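Local structure of FLAP endonuclease-1 protein (Methanocaldococcus jannaschii, 1A76) at residues I66-L69 with T74-W77; A176-A181 with D212-I217; L207-D212 with R237-V242; A218-T223 with K248-K253. The protein cleaves 5'-flap DNA structures and trims 5' ends as a magnesium-dependent endonuclease and exonuclease in DNA replication and repair. All coordinates share one frame; numbering follows the deposited sequence.

Three of the four contacts gather on helix 211-221, whereas contact 1 stands apart in the N-domain, its centre about 37 Å from that of contact 4 and on the opposite side of the chain's centre. Contacts 1, 2 and 4 are buried and bring aliphatic or aromatic groups together; contact 3 is only partly buried and adds a tyrosine-to-carbonyl hydrogen bond. Contact 1 joins a helix to the central sheet, contact 2 ties the loop after two aspartates predicted to bind magnesium to helix 211-221, and contacts 3 and 4 bring helices 235-244 and 247-254 against that helix or the loop leading into it. Asp212 belongs to both contacts 2 and 3.

Contact 1: residues I66-L69 with T74-W77; sequences IHLL and TPIW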
loop_
_atom_site.group_PDB
_atom_site.type_symbol
_atom_site.label_atom_id
_atom_site.label_comp_id
_atom_site.label_asym_id
_atom_site.label_seq_id
_atom_site.Cartn_x
_atom_site.Cartn_y
_atom_site.Cartn_z
ATOM N N ILE A 66 8.267 9.097 12.061
ATOM C CA ILE A 66 8.511 10.132 13.071
ATOM C C ILE A 66 8.122 11.499 12.508
ATOM O O ILE A 66 7.539 12.327 13.209
ATOM C CB ILE A 66 10.007 10.158 13.527
ATOM C CG1 ILE A 66 10.329 8.902 14.339
ATOM C CG2 ILE A 66 10.275 11.383 14.410
ATOM C CD1 ILE A 66 11.815 8.745 14.703
ATOM N N HIS A 67 8.432 11.719 11.233
ATOM C CA HIS A 67 8.123 12.973 10.549
ATOM C C HIS A 67 6.614 13.252 10.659
ATOM O O HIS A 67 6.186 14.376 10.927
ATOM C CB HIS A 67 8.575 12.851 9.081
ATOM C CG HIS A 67 8.069 13.935 8.179
ATOM N ND1 HIS A 67 8.442 15.255 8.313
ATOM C CD2 HIS A 67 7.254 13.883 7.097
ATOM C CE1 HIS A 67 7.881 15.969 7.352
ATOM N NE2 HIS A 67 7.155 15.159 6.600
ATOM N N LEU A 68 5.823 12.202 10.469
ATOM C CA LEU A 68 4.367 12.272 10.548
ATOM C C LEU A 68 3.902 12.585 11.980
ATOM O O LEU A 68 3.049 13.450 12.197
ATOM C CB LEU A 68 3.768 10.930 10.098
ATOM C CG LEU A 68 3.037 10.799 8.753
ATOM C CD1 LEU A 68 3.640 11.702 7.706
ATOM C CD2 LEU A 68 3.080 9.340 8.308
ATOM N N LEU A 69 4.474 11.885 12.955
ATOM C CA LEU A 69 4.105 12.086 14.359
ATOM C C LEU A 69 4.481 13.462 14.901
ATOM O O LEU A 69 3.836 13.971 15.829
ATOM C CB LEU A 69 4.741 11.005 15.229
ATOM C CG LEU A 69 4.074 9.630 15.180
ATOM C CD1 LEU A 69 4.954 8.629 15.913
ATOM C CD2 LEU A 69 2.675 9.697 15.804
ATOM N N THR A 74 -1.167 10.651 13.409
ATOM C CA THR A 74 -1.009 9.335 14.018
ATOM C C THR A 74 -1.271 8.242 12.992
ATOM O O THR A 74 -2.409 8.043 12.553
ATOM C CB THR A 74 -1.975 9.167 15.200
ATOM O OG1 THR A 74 -1.616 10.093 16.228
ATOM C CG2 THR A 74 -1.911 7.762 15.751
ATOM N N PRO A 75 -0.212 7.524 12.582
ATOM C CA PRO A 75 -0.388 6.466 11.597
ATOM C C PRO A 75 -0.488 5.052 12.163
ATOM O O PRO A 75 0.003 4.743 13.261
ATOM C CB PRO A 75 0.850 6.617 10.724
ATOM C CG PRO A 75 1.934 7.043 11.735
ATOM C CD PRO A 75 1.214 7.678 12.930
ATOM N N ILE A 76 -1.158 4.203 11.401
ATOM C CA ILE A 76 -1.271 2.804 11.739
ATOM C C ILE A 76 -0.868 2.154 10.420
ATOM O O ILE A 76 -1.424 2.473 9.364
ATOM C CB ILE A 76 -2.713 2.397 12.155
ATOM C CG1 ILE A 76 -2.758 0.886 12.386
ATOM C CG2 ILE A 76 -3.724 2.837 11.097
ATOM C CD1 ILE A 76 -3.631 0.455 13.550
ATOM N N TRP A 77 0.125 1.272 10.478
ATOM C CA TRP A 77 0.621 0.605 9.287
ATOM C C TRP A 77 -0.195 -0.637 8.944
ATOM O O TRP A 77 -0.515 -1.455 9.809
ATOM C CB TRP A 77 2.098 0.235 9.483
ATOM C CG TRP A 77 3.009 1.415 9.369
ATOM C CD1 TRP A 77 3.144 2.443 10.265
ATOM C CD2 TRP A 77 3.893 1.711 8.282
ATOM N NE1 TRP A 77 4.055 3.354 9.797
ATOM C CE2 TRP A 77 4.532 2.933 8.585
ATOM C CE3 TRP A 77 4.208 1.062 7.077
ATOM C CZ2 TRP A 77 5.473 3.524 7.727
ATOM C CZ3 TRP A 77 5.136 1.648 6.224
ATOM C CH2 TRP A 77 5.762 2.867 6.555
#
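At the close of the beta-alpha-beta crossover that joins parallel strands 23-27 and 74-79 of the PIN-like N-domain, Leu68 and Leu69 from the end of helix 56-70 meet Thr74 and Pro75 at the start of the strand. The chain reverses within four residues, bringing the CA atoms of Leu69 and Thr74 to 5.8 Å.

Leu69 carries the tightest approach. With its CG anti to the carbonyl carbon (chi1 -77°), the side chain runs across the pyrrolidine at about a right angle, and its CD2 methyl settles 3.8 Å from Pro75 CD. The same methyl also lies 4.1 Å from Thr74 CA, so one branch of the leucine spans the peptide link between the two strand residues. Leu68 comes to a different corner of the proline ring, its CD2 lying 4.3 Å from Pro75 CB. The ring is thus touched at both CB and CD, by methyl groups of successive helix residues.

Outside the two segments, Pro75 also packs on Val24 and Ile26 of the neighbouring strand, and Leu69 on Leu308 of helix 298-315. Thr74 and Ile76 supply the backbone bonds to strand 23-27, whereas Pro75 has no N-H to give. About 11 Å separates the Pro75 side chain from that of Asp27, a predicted magnesium ligand. Next door, Trp77 NE1 makes a weak hydrogen bond to Thr65 OG1 of the same helix. Both leucine-proline pairs are carbon against carbon, so between residues 66-69 and 74-77 apolar burial does the work, without directional bonds.

Contact 2: residues A176-A181 with D212-I217; sequences ALLYGA and DDLIDI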
loop_
_atom_site.group_PDB
_atom_site.type_symbol
_atom_site.label_atom_id
_atom_site.label_comp_id
_atom_site.label_asym_id
_atom_site.label_seq_id
_atom_site.Cartn_x
_atom_site.Cartn_y
_atom_site.Cartn_z
ATOM N N ALA A 176 -7.333 2.752 -3.523
ATOM C CA ALA A 176 -8.103 2.693 -2.279
ATOM C C ALA A 176 -9.524 3.226 -2.481
ATOM O O ALA A 176 -10.456 2.846 -1.771
ATOM C CB ALA A 176 -7.401 3.506 -1.195
ATOM N N LEU A 177 -9.676 4.128 -3.441
ATOM C CA LEU A 177 -10.966 4.725 -3.746
ATOM C C LEU A 177 -11.933 3.636 -4.215
ATOM O O LEU A 177 -13.120 3.664 -3.896
ATOM C CB LEU A 177 -10.799 5.784 -4.846
ATOM C CG LEU A 177 -9.963 7.021 -4.478
ATOM C CD1 LEU A 177 -9.755 7.892 -5.706
ATOM C CD2 LEU A 177 -10.670 7.823 -3.369
ATOM N N LEU A 178 -11.406 2.672 -4.965
ATOM C CA LEU A 178 -12.214 1.567 -5.488
ATOM C C LEU A 178 -12.793 0.675 -4.390
ATOM O O LEU A 178 -13.816 0.005 -4.599
ATOM C CB LEU A 178 -11.381 0.732 -6.464
ATOM C CG LEU A 178 -10.975 1.480 -7.736
ATOM C CD1 LEU A 178 -10.159 0.571 -8.633
ATOM C CD2 LEU A 178 -12.222 1.957 -8.459
ATOM N N TYR A 179 -12.146 0.672 -3.223
ATOM C CA TYR A 179 -12.630 -0.128 -2.096
ATOM C C TYR A 179 -13.536 0.707 -1.206
ATOM O O TYR A 179 -13.916 0.290 -0.113
ATOM C CB TYR A 179 -11.468 -0.669 -1.256
ATOM C CG TYR A 179 -10.639 -1.706 -1.965
ATOM C CD1 TYR A 179 -9.548 -1.328 -2.735
ATOM C CD2 TYR A 179 -10.942 -3.067 -1.858
ATOM C CE1 TYR A 179 -8.776 -2.261 -3.386
ATOM C CE2 TYR A 179 -10.161 -4.023 -2.513
ATOM C CZ TYR A 179 -9.082 -3.605 -3.278
ATOM O OH TYR A 179 -8.314 -4.510 -3.977
ATOM N N GLY A 180 -13.897 1.888 -1.676
ATOM C CA GLY A 180 -14.772 2.726 -0.885
ATOM C C GLY A 180 -14.072 3.628 0.118
ATOM O O GLY A 180 -14.733 4.198 0.987
ATOM N N ALA A 181 -12.747 3.746 0.036
ATOM C CA ALA A 181 -12.036 4.631 0.962
ATOM C C ALA A 181 -12.593 6.046 0.768
ATOM O O ALA A 181 -12.566 6.582 -0.342
ATOM C CB ALA A 181 -10.556 4.625 0.670
ATOM N N ASP A 212 -19.706 2.058 -7.979
ATOM C CA ASP A 212 -19.784 0.911 -8.885
ATOM C C ASP A 212 -19.349 1.323 -10.303
ATOM O O ASP A 212 -18.647 0.564 -10.973
ATOM C CB ASP A 212 -21.207 0.325 -8.904
ATOM C CG ASP A 212 -21.502 -0.568 -7.689
ATOM O OD1 ASP A 212 -20.569 -1.169 -7.103
ATOM O OD2 ASP A 212 -22.692 -0.669 -7.322
ATOM N N ASP A 213 -19.757 2.518 -10.742
ATOM C CA ASP A 213 -19.380 3.065 -12.065
ATOM C C ASP A 213 -17.852 3.302 -12.140
ATOM O O ASP A 213 -17.211 3.029 -13.160
ATOM C CB ASP A 213 -20.042 4.425 -12.306
ATOM C CG ASP A 213 -21.530 4.331 -12.614
ATOM O OD1 ASP A 213 -22.022 3.260 -13.032
ATOM O OD2 ASP A 213 -22.200 5.358 -12.432
ATOM N N LEU A 214 -17.289 3.864 -11.073
ATOM C CA LEU A 214 -15.843 4.129 -11.009
ATOM C C LEU A 214 -15.049 2.826 -11.147
ATOM O O LEU A 214 -14.022 2.770 -11.840
ATOM C CB LEU A 214 -15.487 4.831 -9.680
ATOM C CG LEU A 214 -14.038 5.320 -9.491
ATOM C CD1 LEU A 214 -13.663 6.285 -10.616
ATOM C CD2 LEU A 214 -13.898 6.012 -8.131
ATOM N N ILE A 215 -15.540 1.776 -10.491
ATOM C CA ILE A 215 -14.917 0.455 -10.543
ATOM C C ILE A 215 -14.962 -0.070 -11.995
ATOM O O ILE A 215 -14.022 -0.704 -12.470
ATOM C CB ILE A 215 -15.669 -0.528 -9.591
ATOM C CG1 ILE A 215 -15.362 -0.175 -8.136
ATOM C CG2 ILE A 215 -15.238 -1.984 -9.842
ATOM C CD1 ILE A 215 -16.310 -0.813 -7.130
ATOM N N ASP A 216 -16.054 0.207 -12.701
ATOM C CA ASP A 216 -16.176 -0.235 -14.085
ATOM C C ASP A 216 -15.108 0.479 -14.927
ATOM O O ASP A 216 -14.413 -0.152 -15.722
ATOM C CB ASP A 216 -17.584 0.066 -14.615
ATOM C CG ASP A 216 -18.617 -0.978 -14.180
ATOM O OD1 ASP A 216 -18.236 -2.008 -13.588
ATOM O OD2 ASP A 216 -19.821 -0.762 -14.435
ATOM N N ILE A 217 -14.970 1.794 -14.736
ATOM C CA ILE A 217 -13.970 2.580 -15.456
ATOM C C ILE A 217 -12.603 1.945 -15.172
ATOM O O ILE A 217 -11.802 1.740 -16.084
ATOM C CB ILE A 217 -13.948 4.064 -14.982
ATOM C CG1 ILE A 217 -15.216 4.782 -15.444
ATOM C CG2 ILE A 217 -12.726 4.782 -15.555
ATOM C CD1 ILE A 217 -15.492 6.071 -14.695
#
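Leu178 packs against Leu214 and Ile215, successive residues of helix 211-221, and its CD2 methyl does nearly all the touching. That one carbon lies 3.7 Å from Ile215 CA and 3.8 Å from Ile215 CG1, and 4.0 Å from Leu214 CG. Holding CG anti to the carbonyl carbon (chi1 -66°) lets the leucine extend toward the helix, where it crosses the Ile215 side chain obliquely.

Ile215 answers with its longer branch. CG1 follows the leucine methyl, while the terminal CD1 comes to 3.6 Å from Leu178 O. The two chains come close here, the CA atoms of Leu178 and Ile215 being 5.8 Å apart.

The loop belongs to the I-domain and follows the predicted magnesium ligands Asp173 and Asp175; the Leu178 side chain is about 8 Å from a bound manganese ion. The loop folds back on itself: Ala176 O accepts from Tyr179 N and Ala181 N, which arrive from opposite faces of its carbonyl plane, and Gly180 takes a positive phi unfavourable for a side chain.

Leu214, its CG anti to the backbone N (chi1 -174°), points toward the loop and also touches Phe5. Phe265 of helix 258-266 packs on both Leu178 and Ile215. On the far side of helix 211-221, Asp216 is gripped by Lys248 through a salt bridge and by Tyr258 through a hydrogen bond.

Contact 3: residues L207-D212 with R237-V242; sequences LRISLD and RAYELV
Tyr239 of helix 235-244 spans to Leu207 and Ile209 at the link between helices 200-207 and 211-221. Arg208, with positive phi, is the C-prime residue of a Schellman motif closing the first helix, and Ser210 is the N-cap of the second, its OG bonded to Asp213 N. Helices 211-221 and 235-244 are consistent with the helix-three-turn-helix DNA-binding element of this family.

The polar part of the contact is a single hydrogen bond, from Tyr239 OH to Leu207 O. At 2.4 Å it is very short, and the exact length is doubtful. The carbonyl oxygen lies at the ring edge, in the ring plane. Arg243 NE adds a weak bond to the same oxygen near the helix end. Replacing the tyrosine with a phenylalanine would probably cost the Leu207 carbonyl its short bond from the hydroxyl and take away what fixes the far end of the ring at the link.

Apolar contacts hold the ring from the sides. Tyr239 has CG anti to its backbone nitrogen (chi1 174°), which sends the ring out to the link. Leu207 CB approaches Tyr239 CE1 to 3.9 Å, and the CG2 methyl of Ile209 comes to 3.6 Å from that same carbon, obliquely to the ring. Ile209 CG2 also meets Val242 CG1 at 4.3 Å, one helical turn on.

Away from the interface, within helix 235-244, Arg237 NH1 donates to Glu240 OE1 at 2.9 Å on the anti side, tilted out of the carboxylate plane, while Leu241 CD2 lies above one face of the guanidinium group, toward its rim.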
loop_
_atom_site.group_PDB
_atom_site.type_symbol
_atom_site.label_atom_id
_atom_site.label_comp_id
_atom_site.label_asym_id
_atom_site.label_seq_id
_atom_site.Cartn_x
_atom_site.Cartn_y
_atom_site.Cartn_z
ATOM N N LEU A 207 -17.977 13.927 -11.201
ATOM C CA LEU A 207 -18.051 13.142 -12.434
ATOM C C LEU A 207 -19.458 12.596 -12.692
ATOM O O LEU A 207 -19.750 12.080 -13.770
ATOM C CB LEU A 207 -17.050 11.979 -12.390
ATOM C CG LEU A 207 -15.565 12.319 -12.601
ATOM C CD1 LEU A 207 -14.725 11.059 -12.465
ATOM C CD2 LEU A 207 -15.354 12.916 -13.975
ATOM N N ARG A 208 -20.325 12.703 -11.694
ATOM C CA ARG A 208 -21.699 12.236 -11.819
ATOM C C ARG A 208 -21.771 10.720 -11.961
ATOM O O ARG A 208 -22.491 10.208 -12.807
ATOM C CB ARG A 208 -22.376 12.895 -13.023
ATOM C CG ARG A 208 -22.949 14.267 -12.745
ATOM C CD ARG A 208 -24.424 14.175 -12.354
ATOM N NE ARG A 208 -24.645 14.735 -11.028
ATOM C CZ ARG A 208 -25.774 15.302 -10.616
ATOM N NH1 ARG A 208 -26.823 15.395 -11.426
ATOM N NH2 ARG A 208 -25.840 15.805 -9.391
ATOM N N ILE A 209 -21.019 10.005 -11.129
ATOM C CA ILE A 209 -21.015 8.545 -11.183
ATOM C C ILE A 209 -21.020 7.911 -9.786
ATOM O O ILE A 209 -20.735 8.570 -8.786
ATOM C CB ILE A 209 -19.785 8.010 -11.982
ATOM C CG1 ILE A 209 -18.481 8.357 -11.274
ATOM C CG2 ILE A 209 -19.762 8.627 -13.362
ATOM C CD1 ILE A 209 -17.258 7.769 -11.976
ATOM N N SER A 210 -21.373 6.632 -9.733
ATOM C CA SER A 210 -21.401 5.877 -8.480
ATOM C C SER A 210 -20.051 5.184 -8.295
ATOM O O SER A 210 -19.221 5.157 -9.210
ATOM C CB SER A 210 -22.507 4.809 -8.523
ATOM O OG SER A 210 -22.158 3.757 -9.411
ATOM N N LEU A 211 -19.835 4.622 -7.112
ATOM C CA LEU A 211 -18.589 3.903 -6.838
ATOM C C LEU A 211 -18.553 2.702 -7.791
ATOM O O LEU A 211 -17.504 2.369 -8.348
ATOM C CB LEU A 211 -18.563 3.419 -5.392
ATOM C CG LEU A 211 -17.259 2.984 -4.684
ATOM C CD1 LEU A 211 -17.470 1.617 -4.114
ATOM C CD2 LEU A 211 -16.041 3.014 -5.614
ATOM N N ASP A 212 -19.706 2.058 -7.979
ATOM C CA ASP A 212 -19.784 0.911 -8.885
ATOM C C ASP A 212 -19.349 1.323 -10.303
ATOM O O ASP A 212 -18.647 0.564 -10.973
ATOM C CB ASP A 212 -21.207 0.325 -8.904
ATOM C CG ASP A 212 -21.502 -0.568 -7.689
ATOM O OD1 ASP A 212 -20.569 -1.169 -7.103
ATOM O OD2 ASP A 212 -22.692 -0.669 -7.322
ATOM N N ARG A 237 -13.038 7.205 -22.765
ATOM C CA ARG A 237 -13.928 6.294 -23.477
ATOM C C ARG A 237 -14.733 5.421 -22.521
ATOM O O ARG A 237 -15.912 5.151 -22.751
ATOM C CB ARG A 237 -13.121 5.408 -24.438
ATOM C CG ARG A 237 -13.907 4.243 -25.031
ATOM C CD ARG A 237 -14.982 4.685 -26.046
ATOM N NE ARG A 237 -15.568 3.517 -26.706
ATOM C CZ ARG A 237 -16.832 3.424 -27.108
ATOM N NH1 ARG A 237 -17.676 4.437 -26.928
ATOM N NH2 ARG A 237 -17.259 2.301 -27.670
ATOM N N ALA A 238 -14.093 4.994 -21.441
ATOM C CA ALA A 238 -14.739 4.151 -20.448
ATOM C C ALA A 238 -15.831 4.931 -19.713
ATOM O O ALA A 238 -16.926 4.416 -19.472
ATOM C CB ALA A 238 -13.696 3.630 -19.473
ATOM N N TYR A 239 -15.525 6.179 -19.377
ATOM C CA TYR A 239 -16.469 7.060 -18.684
ATOM C C TYR A 239 -17.653 7.326 -19.622
ATOM O O TYR A 239 -18.795 7.446 -19.188
ATOM C CB TYR A 239 -15.764 8.376 -18.328
ATOM C CG TYR A 239 -16.647 9.455 -17.724
ATOM C CD1 TYR A 239 -17.104 9.362 -16.408
ATOM C CD2 TYR A 239 -16.995 10.586 -18.462
ATOM C CE1 TYR A 239 -17.884 10.379 -15.838
ATOM C CE2 TYR A 239 -17.774 11.607 -17.904
ATOM C CZ TYR A 239 -18.212 11.501 -16.591
ATOM O OH TYR A 239 -18.942 12.541 -16.034
ATOM N N GLU A 240 -17.362 7.389 -20.921
ATOM C CA GLU A 240 -18.384 7.625 -21.935
ATOM C C GLU A 240 -19.370 6.456 -21.979
ATOM O O GLU A 240 -20.582 6.659 -22.068
ATOM C CB GLU A 240 -17.701 7.813 -23.294
ATOM C CG GLU A 240 -18.615 7.875 -24.503
ATOM C CD GLU A 240 -17.835 8.193 -25.763
ATOM O OE1 GLU A 240 -17.257 7.254 -26.335
ATOM O OE2 GLU A 240 -17.787 9.374 -26.169
ATOM N N LEU A 241 -18.842 5.233 -21.908
ATOM C CA LEU A 241 -19.668 4.026 -21.940
ATOM C C LEU A 241 -20.463 3.901 -20.646
ATOM O O LEU A 241 -21.603 3.449 -20.639
ATOM C CB LEU A 241 -18.789 2.777 -22.142
ATOM C CG LEU A 241 -18.131 2.646 -23.525
ATOM C CD1 LEU A 241 -17.059 1.546 -23.512
ATOM C CD2 LEU A 241 -19.215 2.363 -24.575
ATOM N N VAL A 242 -19.853 4.307 -19.541
ATOM C CA VAL A 242 -20.525 4.260 -18.252
ATOM C C VAL A 242 -21.713 5.225 -18.230
ATOM O O VAL A 242 -22.821 4.839 -17.854
ATOM C CB VAL A 242 -19.545 4.615 -17.105
ATOM C CG1 VAL A 242 -20.306 5.220 -15.919
ATOM C CG2 VAL A 242 -18.788 3.356 -16.676
#

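Contact 4: residues A218-T223 with K248-K253; sequences AIFMGT and KDVLKK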
loop_
_atom_site.group_PDB
_atom_site.type_symbol
_atom_site.label_atom_id
_atom_site.label_comp_id
_atom_site.label_asym_id
_atom_site.label_seq_id
_atom_site.Cartn_x
_atom_site.Cartn_y
_atom_site.Cartn_z
ATOM N N ALA A 218 -12.362 1.610 -13.906
ATOM C CA ALA A 218 -11.114 0.980 -13.501
ATOM C C ALA A 218 -10.906 -0.341 -14.230
ATOM O O ALA A 218 -9.805 -0.639 -14.714
ATOM C CB ALA A 218 -11.114 0.743 -11.993
ATOM N N ILE A 219 -11.961 -1.148 -14.301
ATOM C CA ILE A 219 -11.860 -2.432 -14.973
ATOM C C ILE A 219 -11.513 -2.228 -16.451
ATOM O O ILE A 219 -10.655 -2.935 -16.976
ATOM C CB ILE A 219 -13.162 -3.252 -14.793
ATOM C CG1 ILE A 219 -13.264 -3.717 -13.325
ATOM C CG2 ILE A 219 -13.160 -4.471 -15.702
ATOM C CD1 ILE A 219 -14.609 -4.328 -12.944
ATOM N N PHE A 220 -12.156 -1.260 -17.108
ATOM C CA PHE A 220 -11.875 -0.952 -18.522
ATOM C C PHE A 220 -10.409 -0.594 -18.704
ATOM O O PHE A 220 -9.747 -1.053 -19.638
ATOM C CB PHE A 220 -12.680 0.266 -19.004
ATOM C CG PHE A 220 -14.023 -0.072 -19.590
ATOM C CD1 PHE A 220 -14.120 -0.781 -20.784
ATOM C CD2 PHE A 220 -15.190 0.358 -18.969
ATOM C CE1 PHE A 220 -15.361 -1.053 -21.351
ATOM C CE2 PHE A 220 -16.431 0.092 -19.525
ATOM C CZ PHE A 220 -16.516 -0.618 -20.724
ATOM N N MET A 221 -9.911 0.264 -17.826
ATOM C CA MET A 221 -8.531 0.711 -17.928
ATOM C C MET A 221 -7.587 -0.422 -17.584
ATOM O O MET A 221 -6.493 -0.506 -18.133
ATOM C CB MET A 221 -8.303 1.908 -17.007
ATOM C CG MET A 221 -9.076 3.157 -17.449
ATOM S SD MET A 221 -9.027 4.491 -16.238
ATOM C CE MET A 221 -7.318 4.963 -16.294
ATOM N N GLY A 222 -8.031 -1.295 -16.685
ATOM C CA GLY A 222 -7.226 -2.434 -16.280
ATOM C C GLY A 222 -6.816 -2.373 -14.821
ATOM O O GLY A 222 -6.184 -1.400 -14.387
ATOM N N THR A 223 -7.191 -3.392 -14.054
ATOM C CA THR A 223 -6.828 -3.449 -12.634
ATOM C C THR A 223 -5.719 -4.493 -12.447
ATOM O O THR A 223 -5.214 -5.056 -13.419
ATOM C CB THR A 223 -8.052 -3.840 -11.729
ATOM O OG1 THR A 223 -8.405 -5.210 -11.945
ATOM C CG2 THR A 223 -9.264 -2.967 -12.037
ATOM N N LYS A 248 -21.669 -2.024 -18.226
ATOM C CA LYS A 248 -21.812 -3.340 -17.625
ATOM C C LYS A 248 -21.969 -4.486 -18.635
ATOM O O LYS A 248 -21.351 -5.550 -18.485
ATOM C CB LYS A 248 -22.984 -3.320 -16.636
ATOM C CG LYS A 248 -22.746 -2.371 -15.447
ATOM C CD LYS A 248 -24.043 -1.824 -14.865
ATOM C CE LYS A 248 -23.778 -0.755 -13.801
ATOM N NZ LYS A 248 -22.610 -1.102 -12.927
ATOM N N ASP A 249 -22.799 -4.282 -19.650
ATOM C CA ASP A 249 -22.994 -5.300 -20.671
ATOM C C ASP A 249 -21.670 -5.518 -21.387
ATOM O O ASP A 249 -21.272 -6.655 -21.646
ATOM C CB ASP A 249 -24.063 -4.860 -21.679
ATOM C CG ASP A 249 -25.473 -4.996 -21.134
ATOM O OD1 ASP A 249 -25.709 -5.907 -20.314
ATOM O OD2 ASP A 249 -26.349 -4.193 -21.524
ATOM N N VAL A 250 -20.978 -4.422 -21.684
ATOM C CA VAL A 250 -19.693 -4.481 -22.376
ATOM C C VAL A 250 -18.626 -5.259 -21.602
ATOM O O VAL A 250 -17.876 -6.053 -22.177
ATOM C CB VAL A 250 -19.155 -3.055 -22.648
ATOM C CG1 VAL A 250 -17.721 -3.132 -23.127
ATOM C CG2 VAL A 250 -20.044 -2.336 -23.685
ATOM N N LEU A 251 -18.561 -5.014 -20.296
ATOM C CA LEU A 251 -17.589 -5.663 -19.416
ATOM C C LEU A 251 -17.872 -7.157 -19.245
ATOM O O LEU A 251 -16.946 -7.966 -19.178
ATOM C CB LEU A 251 -17.582 -4.958 -18.050
ATOM C CG LEU A 251 -16.494 -3.918 -17.759
ATOM C CD1 LEU A 251 -15.898 -3.368 -19.038
ATOM C CD2 LEU A 251 -17.076 -2.788 -16.919
ATOM N N LYS A 252 -19.146 -7.528 -19.171
ATOM C CA LYS A 252 -19.501 -8.938 -19.041
ATOM C C LYS A 252 -18.982 -9.699 -20.277
ATOM O O LYS A 252 -18.496 -10.824 -20.175
ATOM C CB LYS A 252 -21.013 -9.083 -18.930
ATOM C CG LYS A 252 -21.583 -10.177 -19.799
ATOM C CD LYS A 252 -21.914 -11.402 -18.983
ATOM C CE LYS A 252 -23.185 -12.040 -19.506
ATOM N NZ LYS A 252 -23.163 -12.123 -20.993
ATOM N N LYS A 253 -19.085 -9.065 -21.439
ATOM C CA LYS A 253 -18.615 -9.642 -22.694
ATOM C C LYS A 253 -17.095 -9.621 -22.814
ATOM O O LYS A 253 -16.475 -10.630 -23.163
ATOM C CB LYS A 253 -19.208 -8.871 -23.878
ATOM C CG LYS A 253 -18.419 -9.005 -25.183
ATOM C CD LYS A 253 -19.074 -8.220 -26.311
ATOM C CE LYS A 253 -18.213 -8.231 -27.568
ATOM N NZ LYS A 253 -18.791 -7.419 -28.686
#
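Leu251 CD1 rests over the centre of the Phe220 ring in a CH-pi contact, 3.3 Å from the ring centroid and 13° off the ring normal. The methyl sits tightly there, nearly equidistant from CE1 and CZ of the phenylalanine, and its sister branch reaches the rim, with Leu251 CD2 3.9 Å from Phe220 CE2. Val250 comes from another direction: its CG1 lies at the ring edge, near the ring plane, 3.6 Å from Phe220 CE1, and the two side chains cross at about a right angle. Leu251 touches the preceding residue as well, its CG lying 4.0 Å from Ile219 CG2.

Val250 directs CG1 at the ring edge by placing it anti to the backbone N (chi1 170°). The Leu251 chi1 of -99°, well off a staggered value, accompanies the placing of CD1 over the ring. An alanine in place of Phe220 would probably open a gap beneath Leu251 CD1 and take away the ring edge that Val250 CG1 packs against.

In the next shell, Val230, Ile233, Ala238 and Leu241 pack round Phe220, and the backbone of Phe220 is hydrogen-bonded to that of Val230. Beyond Phe220 the helix stops at Gly222, whose N bonds Ala218 O at 2.7 Å and whose positive phi suits a glycine. Thr223 then leads to the magnesium ligand Asp224.

Helix 247-254 thus lies against the end of helix 211-221, with helix 235-244 sharing Phe220 and Tyr258 of helix 258-266 touching both Ile219 and Leu251.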